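PDB 1YG2: gene activator AphA from Vibrio cholerae, which activates virulence genes in Vibrio cholerae as a PadR-like transcription factor of the winged helix superfamily. Local coordinates for the interface of chains A and B. Residues are numbered along the deposited sequence; one frame, centred on the assembly and turned at random. Chains: chain A/B, gene activator AphA.

The interface of chains A and B. Residues chain A 152, 155-156, 159; chain B 166-167, 170.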
ATOM      1  N   LEU A 152     -14.746   6.177  -8.837  1.00 35.18           N
ATOM      2  CA  LEU A 152     -14.395   5.358  -7.684  1.00 34.18           C
ATOM      3  C   LEU A 152     -12.882   5.127  -7.565  1.00 34.41           C
ATOM      4  O   LEU A 152     -12.337   5.165  -6.464  1.00 35.21           O
ATOM      5  CB  LEU A 152     -15.152   4.027  -7.746  1.00 33.21           C
ATOM      6  CG  LEU A 152     -16.663   4.144  -7.494  1.00 35.51           C
ATOM      7  CD1 LEU A 152     -17.354   2.837  -7.856  1.00 35.10           C
ATOM      8  CD2 LEU A 152     -16.918   4.505  -6.030  1.00 33.48           C
ATOM      9  N   ARG A 155     -11.507   8.206  -6.184  1.00 33.96           N
ATOM     10  CA  ARG A 155     -11.849   8.305  -4.767  1.00 37.88           C
ATOM     11  C   ARG A 155     -10.942   7.474  -3.860  1.00 38.10           C
ATOM     12  O   ARG A 155     -10.741   7.822  -2.695  1.00 37.88           O
ATOM     13  CB  ARG A 155     -13.302   7.872  -4.539  1.00 40.26           C
ATOM     14  CG  ARG A 155     -14.335   8.607  -5.381  1.00 44.19           C
ATOM     15  CD  ARG A 155     -14.952   9.749  -4.635  1.00 42.30           C
ATOM     16  NE  ARG A 155     -15.380   9.331  -3.304  1.00 44.24           N
ATOM     17  CZ  ARG A 155     -15.389  10.148  -2.259  1.00 44.69           C
ATOM     18  NH1 ARG A 155     -15.001  11.411  -2.421  1.00 44.99           N
ATOM     19  NH2 ARG A 155     -15.736   9.705  -1.057  1.00 41.76           N
ATOM     20  N   ARG A 156     -10.391   6.378  -4.373  1.00 40.99           N
ATOM     21  CA  ARG A 156      -9.532   5.540  -3.537  1.00 41.51           C
ATOM     22  C   ARG A 156      -8.259   6.265  -3.104  1.00 40.79           C
ATOM     23  O   ARG A 156      -7.887   6.223  -1.932  1.00 40.48           O
ATOM     24  CB  ARG A 156      -9.155   4.245  -4.261  1.00 43.05           C
ATOM     25  CG  ARG A 156      -8.647   3.172  -3.310  1.00 46.07           C
ATOM     26  CD  ARG A 156      -7.630   2.252  -3.956  1.00 49.96           C
ATOM     27  NE  ARG A 156      -6.354   2.348  -3.254  1.00 54.77           N
ATOM     28  CZ  ARG A 156      -5.305   3.034  -3.693  1.00 54.73           C
ATOM     29  NH1 ARG A 156      -5.370   3.680  -4.849  1.00 56.12           N
ATOM     30  NH2 ARG A 156      -4.203   3.103  -2.958  1.00 55.33           N
ATOM     31  N   LEU A 159      -9.270   9.024  -0.377  1.00 41.53           N
ATOM     32  CA  LEU A 159      -9.547   8.537   0.968  1.00 38.17           C
ATOM     33  C   LEU A 159      -8.322   7.979   1.671  1.00 38.46           C
ATOM     34  O   LEU A 159      -8.061   8.302   2.834  1.00 39.71           O
ATOM     35  CB  LEU A 159     -10.656   7.487   0.909  1.00 38.11           C
ATOM     36  CG  LEU A 159     -11.999   8.058   0.436  1.00 38.38           C
ATOM     37  CD1 LEU A 159     -13.029   6.951   0.237  1.00 36.89           C
ATOM     38  CD2 LEU A 159     -12.493   9.064   1.472  1.00 40.53           C
TER
ATOM     39  N   GLN B 166     -14.130   2.412   4.027  1.00 38.64           N
ATOM     40  CA  GLN B 166     -15.034   3.465   3.577  1.00 41.01           C
ATOM     41  C   GLN B 166     -15.126   3.420   2.044  1.00 39.88           C
ATOM     42  O   GLN B 166     -16.207   3.535   1.468  1.00 40.04           O
ATOM     43  CB  GLN B 166     -14.503   4.824   4.031  1.00 44.98           C
ATOM     44  CG  GLN B 166     -15.447   5.980   3.804  1.00 51.15           C
ATOM     45  CD  GLN B 166     -14.866   7.312   4.273  1.00 53.81           C
ATOM     46  OE1 GLN B 166     -14.412   7.442   5.407  1.00 55.13           O
ATOM     47  NE2 GLN B 166     -14.886   8.306   3.396  1.00 55.14           N
ATOM     48  N   TRP B 167     -13.983   3.246   1.385  1.00 38.44           N
ATOM     49  CA  TRP B 167     -13.947   3.184  -0.073  1.00 37.96           C
ATOM     50  C   TRP B 167     -14.672   1.949  -0.608  1.00 38.23           C
ATOM     51  O   TRP B 167     -15.480   2.034  -1.530  1.00 37.89           O
ATOM     52  CB  TRP B 167     -12.501   3.152  -0.572  1.00 36.77           C
ATOM     53  CG  TRP B 167     -12.428   3.042  -2.052  1.00 35.92           C
ATOM     54  CD1 TRP B 167     -12.811   3.987  -2.959  1.00 36.65           C
ATOM     55  CD2 TRP B 167     -12.012   1.903  -2.808  1.00 35.80           C
ATOM     56  NE1 TRP B 167     -12.666   3.503  -4.236  1.00 35.26           N
ATOM     57  CE2 TRP B 167     -12.179   2.222  -4.173  1.00 35.73           C
ATOM     58  CE3 TRP B 167     -11.524   0.631  -2.467  1.00 40.19           C
ATOM     59  CZ2 TRP B 167     -11.868   1.329  -5.202  1.00 33.13           C
ATOM     60  CZ3 TRP B 167     -11.213  -0.262  -3.487  1.00 39.03           C
ATOM     61  CH2 TRP B 167     -11.393   0.093  -4.842  1.00 39.83           C
ATOM     62  N   GLU B 170     -18.264   2.289  -0.684  1.00 46.05           N
ATOM     63  CA  GLU B 170     -18.705   3.149  -1.778  1.00 45.89           C
ATOM     64  C   GLU B 170     -18.773   2.365  -3.080  1.00 46.34           C
ATOM     65  O   GLU B 170     -19.695   2.544  -3.872  1.00 46.16           O
ATOM     66  CB  GLU B 170     -17.769   4.343  -1.951  1.00 45.16           C
ATOM     67  CG  GLU B 170     -17.987   5.428  -0.930  1.00 43.31           C
ATOM     68  CD  GLU B 170     -17.259   6.703  -1.282  1.00 45.01           C
ATOM     69  OE1 GLU B 170     -17.273   7.104  -2.467  1.00 43.74           O
ATOM     70  OE2 GLU B 170     -16.683   7.319  -0.369  1.00 44.39           O
TER
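A:Leu152, A:Arg155, A:Arg156 and A:Leu159, along one side of helix 145-177, meet B:Gln166, B:Trp167 and B:Glu170 on the same helix of chain B, which runs roughly antiparallel to it. This helix-to-helix patch belongs to a two-fold symmetric pairing of PadR-like winged helix subunits, probably the functional dimer. B:Trp167 suits its place by having both a broad ring and a polar N-H. With CG anti to its backbone N (chi1 178°), the indole reaches across to chain A, and NE1 of B:Trp167 donates to the backbone O of A:Leu152 at 2.8 Å. The donor stands above the carbonyl plane, off the lone pairs; the helical N of A:Arg156 also lies 3.1 Å from the backbone O of A:Leu152. A:Arg156 supplies a long aliphatic stem to cover one indole face, its CB 3.7 Å from the centroid of the five-membered ring of B:Trp167 and CG above the six-membered ring, while its guanidinium stands almost perpendicular to the indole. A:Arg155 and B:Glu170 are complementary in charge and shape: bends at chi2 and chi3 turn the guanidinium side-on, two N-H groups facing two oxygens. NE of A:Arg155 donates to OE1 of B:Glu170 at 3.0 Å and NH2 to OE2 at 2.7 Å, the latter a salt bridge in the guanidinium plane. Both carboxylate oxygens use syn lone pairs, and this paired grip restrains the carboxylate's rotation. Branched A:Leu159 packs CD1 against CA and CB of B:Trp167, each 3.9 Å away, giving the start of that side chain an apolar neighbour; CD1 also points tip to tip toward OE2 of B:Glu170. CD2 lies beside the amide end of B:Gln166, the side chains crossing at about a right angle.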